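Local coordinates for protein flavodoxin-like domain (Synechococcus elongatus PCC 6301, PDB 3HLY) that probably binds a flavin cofactor and takes part in electron transfer, although its own role is not established, at residues Ala100-Phe105 with Leu110-Pro115; Ile55-Pro60 with Thr70-Ile75; Val26-Ala31 with Trp141-Asp146. All coordinates share one frame; numbering follows the deposited sequence.

Overall arrangement
Starting from the N terminus, the chain first passes Val-26 to Ala-31, where helix 14-27 gives way to strand 32-36. This segment meets the end of helix 125-144 much later in the chain, and contact 3 so closes the widest loop. Contacts 1 and 2 both fall within that span. Contact 2 comes first and lays helix 66-78 on strand 54-58. Contact 1 follows in series and joins helix 98-107 to strand 111-112. The two touch through Phe-105, whose CZ lies 4.1 Å from Leu-57 CD2. Contact 3 touches neither; it brings the first and last helices together, on the opposite side of the chain's centre from contact 2.

Contact 1 of 3, residues Ala100-Phe105 with Leu110-Pro115; sequences ALLAQF and LHTAFP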
loop_
_atom_site.group_PDB
_atom_site.type_symbol
_atom_site.label_atom_id
_atom_site.label_comp_id
_atom_site.label_asym_id
_atom_site.label_seq_id
_atom_site.Cartn_x
_atom_site.Cartn_y
_atom_site.Cartn_z
ATOM N N ALA A 100 0.057 11.083 8.231
ATOM C CA ALA A 100 1.500 11.158 8.428
ATOM C C ALA A 100 2.261 10.518 7.262
ATOM O O ALA A 100 3.208 11.106 6.737
ATOM C CB ALA A 100 1.883 10.475 9.745
ATOM N N LEU A 101 1.850 9.312 6.872
ATOM C CA LEU A 101 2.480 8.610 5.761
ATOM C C LEU A 101 2.264 9.407 4.493
ATOM O O LEU A 101 3.192 9.613 3.723
ATOM C CB LEU A 101 1.869 7.218 5.558
ATOM C CG LEU A 101 2.194 6.097 6.541
ATOM C CD1 LEU A 101 3.696 5.853 6.562
ATOM C CD2 LEU A 101 1.694 6.477 7.921
ATOM N N LEU A 102 1.034 9.858 4.287
ATOM C CA LEU A 102 0.697 10.618 3.093
ATOM C C LEU A 102 1.582 11.857 2.929
ATOM O O LEU A 102 1.983 12.190 1.812
ATOM C CB LEU A 102 -0.788 11.018 3.116
ATOM C CG LEU A 102 -1.308 11.824 1.918
ATOM C CD1 LEU A 102 -1.154 11.016 0.629
ATOM C CD2 LEU A 102 -2.762 12.186 2.141
ATOM N N ALA A 103 1.887 12.535 4.032
ATOM C CA ALA A 103 2.737 13.721 3.966
ATOM C C ALA A 103 4.118 13.322 3.439
ATOM O O ALA A 103 4.633 13.920 2.494
ATOM C CB ALA A 103 2.855 14.366 5.347
ATOM N N GLN A 104 4.693 12.289 4.040
ATOM C CA GLN A 104 6.002 11.792 3.635
ATOM C C GLN A 104 6.105 11.483 2.144
ATOM O O GLN A 104 7.058 11.902 1.491
ATOM C CB GLN A 104 6.354 10.547 4.435
ATOM C CG GLN A 104 7.377 10.792 5.511
ATOM C CD GLN A 104 7.671 9.546 6.295
ATOM O OE1 GLN A 104 6.819 9.061 7.047
ATOM N NE2 GLN A 104 8.876 9.005 6.119
ATOM N N PHE A 105 5.123 10.763 1.604
ATOM C CA PHE A 105 5.125 10.416 0.191
ATOM C C PHE A 105 4.940 11.621 -0.726
ATOM O O PHE A 105 5.604 11.730 -1.759
ATOM C CB PHE A 105 4.041 9.369 -0.111
ATOM C CG PHE A 105 4.385 7.981 0.360
ATOM C CD1 PHE A 105 5.412 7.263 -0.248
ATOM C CD2 PHE A 105 3.695 7.402 1.413
ATOM C CE1 PHE A 105 5.747 5.987 0.185
ATOM C CE2 PHE A 105 4.015 6.128 1.861
ATOM C CZ PHE A 105 5.053 5.414 1.240
ATOM N N LEU A 110 5.286 12.042 -4.696
ATOM C CA LEU A 110 4.299 11.085 -5.194
ATOM C C LEU A 110 2.879 11.647 -5.156
ATOM O O LEU A 110 2.566 12.475 -4.310
ATOM C CB LEU A 110 4.329 9.792 -4.365
ATOM C CG LEU A 110 5.502 8.806 -4.479
ATOM C CD1 LEU A 110 6.637 9.223 -3.558
ATOM C CD2 LEU A 110 5.014 7.406 -4.086
ATOM N N HIS A 111 2.031 11.225 -6.087
ATOM C CA HIS A 111 0.638 11.661 -6.041
ATOM C C HIS A 111 -0.164 10.460 -5.492
ATOM O O HIS A 111 0.377 9.353 -5.376
ATOM C CB HIS A 111 0.135 12.114 -7.426
ATOM C CG HIS A 111 0.192 11.063 -8.488
ATOM N ND1 HIS A 111 -0.930 10.619 -9.151
ATOM C CD2 HIS A 111 1.240 10.421 -9.055
ATOM C CE1 HIS A 111 -0.578 9.754 -10.083
ATOM N NE2 HIS A 111 0.735 9.616 -10.047
ATOM N N THR A 112 -1.425 10.668 -5.115
ATOM C CA THR A 112 -2.222 9.559 -4.571
ATOM C C THR A 112 -2.690 8.613 -5.665
ATOM O O THR A 112 -3.055 9.044 -6.755
ATOM C CB THR A 112 -3.472 10.060 -3.828
ATOM O OG1 THR A 112 -4.283 10.819 -4.731
ATOM C CG2 THR A 112 -3.086 10.914 -2.638
ATOM N N ALA A 113 -2.689 7.313 -5.394
ATOM C CA ALA A 113 -3.137 6.369 -6.417
ATOM C C ALA A 113 -4.669 6.300 -6.423
ATOM O O ALA A 113 -5.281 5.935 -7.425
ATOM C CB ALA A 113 -2.533 4.995 -6.166
ATOM N N PHE A 114 -5.261 6.663 -5.290
ATOM C CA PHE A 114 -6.704 6.692 -5.077
ATOM C C PHE A 114 -6.924 7.380 -3.727
ATOM O O PHE A 114 -5.979 7.568 -2.973
ATOM C CB PHE A 114 -7.315 5.266 -5.064
ATOM C CG PHE A 114 -6.552 4.245 -4.226
ATOM C CD1 PHE A 114 -5.827 3.221 -4.844
ATOM C CD2 PHE A 114 -6.589 4.286 -2.833
ATOM C CE1 PHE A 114 -5.140 2.238 -4.077
ATOM C CE2 PHE A 114 -5.911 3.315 -2.059
ATOM C CZ PHE A 114 -5.188 2.293 -2.680
ATOM N N PRO A 115 -8.167 7.782 -3.406
ATOM C CA PRO A 115 -8.343 8.435 -2.098
ATOM C C PRO A 115 -8.009 7.486 -0.942
ATOM O O PRO A 115 -8.421 6.322 -0.934
ATOM C CB PRO A 115 -9.825 8.838 -2.093
ATOM C CG PRO A 115 -10.115 9.090 -3.555
ATOM C CD PRO A 115 -9.365 7.942 -4.252
#
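Phe-105 and Leu-110 meet at the closing turn of a beta-alpha-beta unit, where helix 98-107 leads into strand 111-112. The backbone N of Leu-110 donates to Phe-105 O over 3.0 Å. The bond is fairly straight, with an N-H...O angle of 164°, but the donor is tilted 32° from the carbonyl plane. The Leu-110 side chain leans back over the same junction. Its CG is anti to the carbonyl carbon (chi1 -72°), and CD1 comes within 3.3 Å of Phe-105 O. Both methyls face one ring atom: Leu-110 CD2 is 3.9 Å from Phe-105 CD1, and Leu-110 CD1 is at 4.0 Å from it. An alanine in place of Leu-110 would remove both methyls and is likely to leave Phe-105 CD1 uncovered on this side, with a gap beside the ring. A second apolar touch lies further along, where Leu-102 CD1 meets Thr-112 CG2 at 3.8 Å. The ring of Phe-105 also packs on Ile-85 and meets that of Phe-76. His-111 and Ala-113 bond through their backbones to Ile-85, which fixes the new strand at the sheet edge. This is the passage from helix to second strand in a beta-alpha-beta crossover, the repeating step of the flavodoxin-like fold.

Contact 2 of 3, residues Ile55-Pro60 with Thr70-Ile75; sequences IVLGTP and TALSTI
Pro-60 and Leu-72 make the closest approach between residues 55-60 and 70-75. The first segment holds most of strand 54-58 and the start of the loop after it; the second is part of helix 66-78. Strand and helix are the first two elements of a beta-alpha-beta unit in the flavodoxin-like fold. The proline ring corner, CG, sits against the forked end of the leucine. Pro-60 CG lies 3.5 Å from Leu-72 CD1 and 3.8 Å from Leu-72 CD2. Leu-57, on the strand itself, makes the next contacts. Its two methyls are shared between two helix residues about one turn apart. Leu-57 CD1 meets Ile-75 CD1 at 3.9 Å, and Leu-57 CD2 faces Leu-72 CD1 more loosely at 4.3 Å. The torsions explain the reach of Ile-75. CG1 stands anti to the carbonyl carbon, and CD1 continues in an extended line (chi2 172°), which brings the chain end to the strand. The contact is apolar throughout and largely buried.

The second shell holds these groups in place. Strand 54-58 lies inside the sheet: Val-56 pairs with Leu-4 and Gly-6 through the backbone, and Leu-57 with Gly-86 on the other side. Leu-57 also packs on Leu-87, and Pro-60 on Leu-8. Pro-60 belongs to a loop at the carboxyl end of a strand. In flavodoxins such loops usually line the flavin pocket, so this packing probably lies near that region.

On the helix side, the backbone of Ile-75 is held by the regular bonding of the helix. Its N donates to Ala-71 O, one turn earlier, over 3.1 Å.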
loop_
_atom_site.group_PDB
_atom_site.type_symbol
_atom_site.label_atom_id
_atom_site.label_comp_id
_atom_site.label_asym_id
_atom_site.label_seq_id
_atom_site.Cartn_x
_atom_site.Cartn_y
_atom_site.Cartn_z
ATOM N N ILE A 55 2.531 2.165 -5.548
ATOM C CA ILE A 55 2.797 1.571 -4.261
ATOM C C ILE A 55 1.530 1.653 -3.392
ATOM O O ILE A 55 0.929 2.711 -3.266
ATOM C CB ILE A 55 3.920 2.325 -3.543
ATOM C CG1 ILE A 55 5.195 2.318 -4.402
ATOM C CG2 ILE A 55 4.169 1.707 -2.192
ATOM C CD1 ILE A 55 6.267 3.224 -3.868
ATOM N N VAL A 56 1.129 0.531 -2.821
ATOM C CA VAL A 56 -0.027 0.494 -1.930
ATOM C C VAL A 56 0.522 0.017 -0.596
ATOM O O VAL A 56 1.189 -1.022 -0.529
ATOM C CB VAL A 56 -1.085 -0.482 -2.412
ATOM C CG1 VAL A 56 -2.200 -0.612 -1.363
ATOM C CG2 VAL A 56 -1.653 0.007 -3.723
ATOM N N LEU A 57 0.255 0.787 0.449
ATOM C CA LEU A 57 0.728 0.464 1.786
ATOM C C LEU A 57 -0.385 0.455 2.849
ATOM O O LEU A 57 -1.242 1.338 2.880
ATOM C CB LEU A 57 1.793 1.490 2.176
ATOM C CG LEU A 57 2.675 1.212 3.377
ATOM C CD1 LEU A 57 3.519 -0.013 3.075
ATOM C CD2 LEU A 57 3.550 2.439 3.672
ATOM N N GLY A 58 -0.381 -0.557 3.706
ATOM C CA GLY A 58 -1.356 -0.601 4.782
ATOM C C GLY A 58 -0.680 0.161 5.910
ATOM O O GLY A 58 0.547 0.157 5.983
ATOM N N THR A 59 -1.439 0.828 6.773
ATOM C CA THR A 59 -0.819 1.574 7.871
ATOM C C THR A 59 -0.108 0.664 8.856
ATOM O O THR A 59 -0.657 -0.341 9.307
ATOM C CB THR A 59 -1.834 2.402 8.673
ATOM O OG1 THR A 59 -2.922 1.564 9.066
ATOM C CG2 THR A 59 -2.353 3.572 7.849
ATOM N N PRO A 60 1.155 0.981 9.153
ATOM C CA PRO A 60 1.969 0.212 10.092
ATOM C C PRO A 60 2.012 0.854 11.464
ATOM O O PRO A 60 2.234 2.055 11.603
ATOM C CB PRO A 60 3.337 0.182 9.431
ATOM C CG PRO A 60 3.386 1.502 8.722
ATOM C CD PRO A 60 2.003 1.706 8.185
ATOM N N THR A 70 12.697 -1.289 9.245
ATOM C CA THR A 70 13.725 -1.343 8.214
ATOM C C THR A 70 13.029 -1.453 6.857
ATOM O O THR A 70 13.444 -0.846 5.869
ATOM C CB THR A 70 14.633 -2.574 8.405
ATOM O OG1 THR A 70 15.148 -2.584 9.739
ATOM C CG2 THR A 70 15.791 -2.534 7.429
ATOM N N ALA A 71 11.971 -2.256 6.820
ATOM C CA ALA A 71 11.200 -2.438 5.601
ATOM C C ALA A 71 10.577 -1.085 5.230
ATOM O O ALA A 71 10.690 -0.620 4.097
ATOM C CB ALA A 71 10.104 -3.482 5.834
ATOM N N LEU A 72 9.945 -0.453 6.216
ATOM C CA LEU A 72 9.293 0.832 6.016
ATOM C C LEU A 72 10.290 1.861 5.488
ATOM O O LEU A 72 10.039 2.510 4.471
ATOM C CB LEU A 72 8.684 1.315 7.331
ATOM C CG LEU A 72 7.368 2.087 7.223
ATOM C CD1 LEU A 72 6.274 1.156 6.704
ATOM C CD2 LEU A 72 6.983 2.650 8.591
ATOM N N SER A 73 11.428 1.992 6.173
ATOM C CA SER A 73 12.465 2.941 5.769
ATOM C C SER A 73 12.965 2.659 4.359
ATOM O O SER A 73 13.303 3.579 3.607
ATOM C CB SER A 73 13.645 2.879 6.740
ATOM O OG SER A 73 13.265 3.318 8.035
ATOM N N THR A 74 13.009 1.382 3.995
ATOM C CA THR A 74 13.479 1.005 2.675
ATOM C C THR A 74 12.524 1.458 1.566
ATOM O O THR A 74 12.955 1.742 0.443
ATOM C CB THR A 74 13.683 -0.516 2.579
ATOM O OG1 THR A 74 14.566 -0.944 3.625
ATOM C CG2 THR A 74 14.287 -0.878 1.234
ATOM N N ILE A 75 11.229 1.506 1.874
ATOM C CA ILE A 75 10.238 1.948 0.890
ATOM C C ILE A 75 10.413 3.458 0.693
ATOM O O ILE A 75 10.519 3.940 -0.434
ATOM C CB ILE A 75 8.791 1.625 1.370
ATOM C CG1 ILE A 75 8.592 0.103 1.408
ATOM C CG2 ILE A 75 7.757 2.305 0.462
ATOM C CD1 ILE A 75 7.281 -0.353 2.031
#

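Contact 3 of 3, residues Val26-Ala31 with Trp141-Asp146; sequences VKTGVA and WLTRAD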
loop_
_atom_site.group_PDB
_atom_site.type_symbol
_atom_site.label_atom_id
_atom_site.label_comp_id
_atom_site.label_asym_id
_atom_site.label_seq_id
_atom_site.Cartn_x
_atom_site.Cartn_y
_atom_site.Cartn_z
ATOM N N VAL A 26 -5.780 -6.701 -10.161
ATOM C CA VAL A 26 -5.465 -7.722 -11.167
ATOM C C VAL A 26 -6.528 -7.837 -12.250
ATOM O O VAL A 26 -6.209 -8.151 -13.381
ATOM C CB VAL A 26 -5.217 -9.142 -10.541
ATOM C CG1 VAL A 26 -3.987 -9.113 -9.680
ATOM C CG2 VAL A 26 -6.432 -9.594 -9.752
ATOM N N LYS A 27 -7.788 -7.575 -11.909
ATOM C CA LYS A 27 -8.864 -7.632 -12.903
ATOM C C LYS A 27 -8.582 -6.684 -14.069
ATOM O O LYS A 27 -8.993 -6.942 -15.203
ATOM C CB LYS A 27 -10.216 -7.248 -12.283
ATOM C CG LYS A 27 -10.785 -8.264 -11.307
ATOM C CD LYS A 27 -12.189 -7.868 -10.883
ATOM C CE LYS A 27 -12.699 -8.766 -9.773
ATOM N NZ LYS A 27 -12.614 -10.205 -10.148
ATOM N N THR A 28 -7.888 -5.583 -13.795
ATOM C CA THR A 28 -7.586 -4.626 -14.845
ATOM C C THR A 28 -6.375 -5.037 -15.637
ATOM O O THR A 28 -6.022 -4.356 -16.596
ATOM C CB THR A 28 -7.277 -3.232 -14.308
ATOM O OG1 THR A 28 -5.954 -3.225 -13.758
ATOM C CG2 THR A 28 -8.296 -2.836 -13.249
ATOM N N GLY A 29 -5.715 -6.120 -15.223
ATOM C CA GLY A 29 -4.544 -6.565 -15.952
ATOM C C GLY A 29 -3.216 -6.050 -15.443
ATOM O O GLY A 29 -2.190 -6.250 -16.087
ATOM N N VAL A 30 -3.211 -5.386 -14.296
ATOM C CA VAL A 30 -1.952 -4.901 -13.738
ATOM C C VAL A 30 -1.313 -6.053 -12.957
ATOM O O VAL A 30 -2.029 -6.858 -12.365
ATOM C CB VAL A 30 -2.186 -3.731 -12.773
ATOM C CG1 VAL A 30 -0.890 -3.387 -12.054
ATOM C CG2 VAL A 30 -2.710 -2.528 -13.547
ATOM N N ALA A 31 0.013 -6.148 -12.979
ATOM C CA ALA A 31 0.718 -7.200 -12.237
ATOM C C ALA A 31 0.932 -6.721 -10.807
ATOM O O ALA A 31 1.604 -5.721 -10.581
ATOM C CB ALA A 31 2.070 -7.505 -12.872
ATOM N N TRP A 141 -6.262 3.584 -14.320
ATOM C CA TRP A 141 -5.459 4.795 -14.528
ATOM C C TRP A 141 -4.092 4.443 -15.105
ATOM O O TRP A 141 -3.505 5.228 -15.860
ATOM C CB TRP A 141 -5.274 5.603 -13.225
ATOM C CG TRP A 141 -6.461 6.484 -12.878
ATOM C CD1 TRP A 141 -7.284 6.365 -11.794
ATOM C CD2 TRP A 141 -6.970 7.586 -13.646
ATOM N NE1 TRP A 141 -8.273 7.319 -11.839
ATOM C CE2 TRP A 141 -8.103 8.083 -12.965
ATOM C CE3 TRP A 141 -6.576 8.202 -14.842
ATOM C CZ2 TRP A 141 -8.851 9.173 -13.443
ATOM C CZ3 TRP A 141 -7.320 9.288 -15.318
ATOM C CH2 TRP A 141 -8.441 9.758 -14.617
ATOM N N LEU A 142 -3.584 3.264 -14.746
ATOM C CA LEU A 142 -2.280 2.819 -15.234
ATOM C C LEU A 142 -2.428 2.197 -16.618
ATOM O O LEU A 142 -1.634 2.478 -17.509
ATOM C CB LEU A 142 -1.663 1.811 -14.266
ATOM C CG LEU A 142 -1.416 2.329 -12.854
ATOM C CD1 LEU A 142 -1.243 1.150 -11.916
ATOM C CD2 LEU A 142 -0.203 3.250 -12.829
ATOM N N THR A 143 -3.450 1.361 -16.793
ATOM C CA THR A 143 -3.715 0.714 -18.080
ATOM C C THR A 143 -3.936 1.728 -19.204
ATOM O O THR A 143 -3.773 1.402 -20.382
ATOM C CB THR A 143 -4.968 -0.189 -18.026
ATOM O OG1 THR A 143 -4.801 -1.182 -17.012
ATOM C CG2 THR A 143 -5.175 -0.897 -19.359
ATOM N N ARG A 144 -4.317 2.951 -18.839
ATOM C CA ARG A 144 -4.562 4.003 -19.821
ATOM C C ARG A 144 -3.363 4.929 -20.023
ATOM O O ARG A 144 -3.242 5.572 -21.064
ATOM C CB ARG A 144 -5.791 4.821 -19.418
ATOM C CG ARG A 144 -7.113 4.121 -19.710
ATOM C CD ARG A 144 -8.261 4.765 -18.957
ATOM N NE ARG A 144 -9.555 4.193 -19.321
ATOM C CZ ARG A 144 -10.213 4.478 -20.441
ATOM N NH1 ARG A 144 -9.700 5.331 -21.320
ATOM N NH2 ARG A 144 -11.396 3.924 -20.674
ATOM N N ALA A 145 -2.479 4.998 -19.033
ATOM C CA ALA A 145 -1.292 5.842 -19.137
ATOM C C ALA A 145 -0.174 5.045 -19.818
ATOM O O ALA A 145 1.004 5.176 -19.470
ATOM C CB ALA A 145 -0.849 6.295 -17.753
ATOM N N ASP A 146 -0.558 4.218 -20.788
ATOM C CA ASP A 146 0.390 3.385 -21.523
ATOM C C ASP A 146 -0.064 3.118 -22.963
ATOM O O ASP A 146 -1.196 3.512 -23.330
ATOM C CB ASP A 146 0.592 2.060 -20.786
#
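Thr-28 and Thr-143 meet where the turn after helix 14-27 comes beside the end of helix 125-144. Their side chains approach at a slant, and each hydroxyl turns back to its own helix. Thr-28 OG1 is hydrogen-bonded to Leu-25 O, and Thr-143 OG1 to Gly-139 O. The two OG1 atoms of Thr-28 and Thr-143 are therefore only neighbours, 4.0 Å apart. Thr-143 OG1 comes nearer to a backbone atom, 3.4 Å from Thr-28 O. In Thr-143 the hydroxyl stands beside the backbone N (chi1 -58°). That rotation serves the bond to Gly-139 and also turns OG1 to the facing loop.

Val-30 forms the apolar half of the contact. Its CG1 is anti to the backbone N (chi1 172°), and the other methyl, CG2, is the one that reaches across. Val-30 CG2 lies 4.3 Å from Leu-142 CD1, and at the same 4.3 Å from Thr-143 OG1. These are loose touches, in keeping with the small area buried. Beneath them Val-30 and Leu-142 both rest on Val-3 of strand 3-7, which gives the two segments a common floor.

The backbone between Thr-28 and Val-30 makes this layout possible. Gly-29 takes a positive phi of 94°, and its N bonds back to Val-26 O at 2.8 Å, as part of a Schellman motif. A CB on Gly-29 would collide with the carbonyl oxygen of Thr-28 at these backbone angles. The chain turns sharply there, with Thr-28 and Val-30 both pointing toward helix 125-144. Ala-31 then pairs with Val-3 through the backbone. The result is a helix closed by a Schellman motif, set beside the last helix, on one face of the parallel sheet of a flavodoxin-like alpha/beta/alpha sandwich.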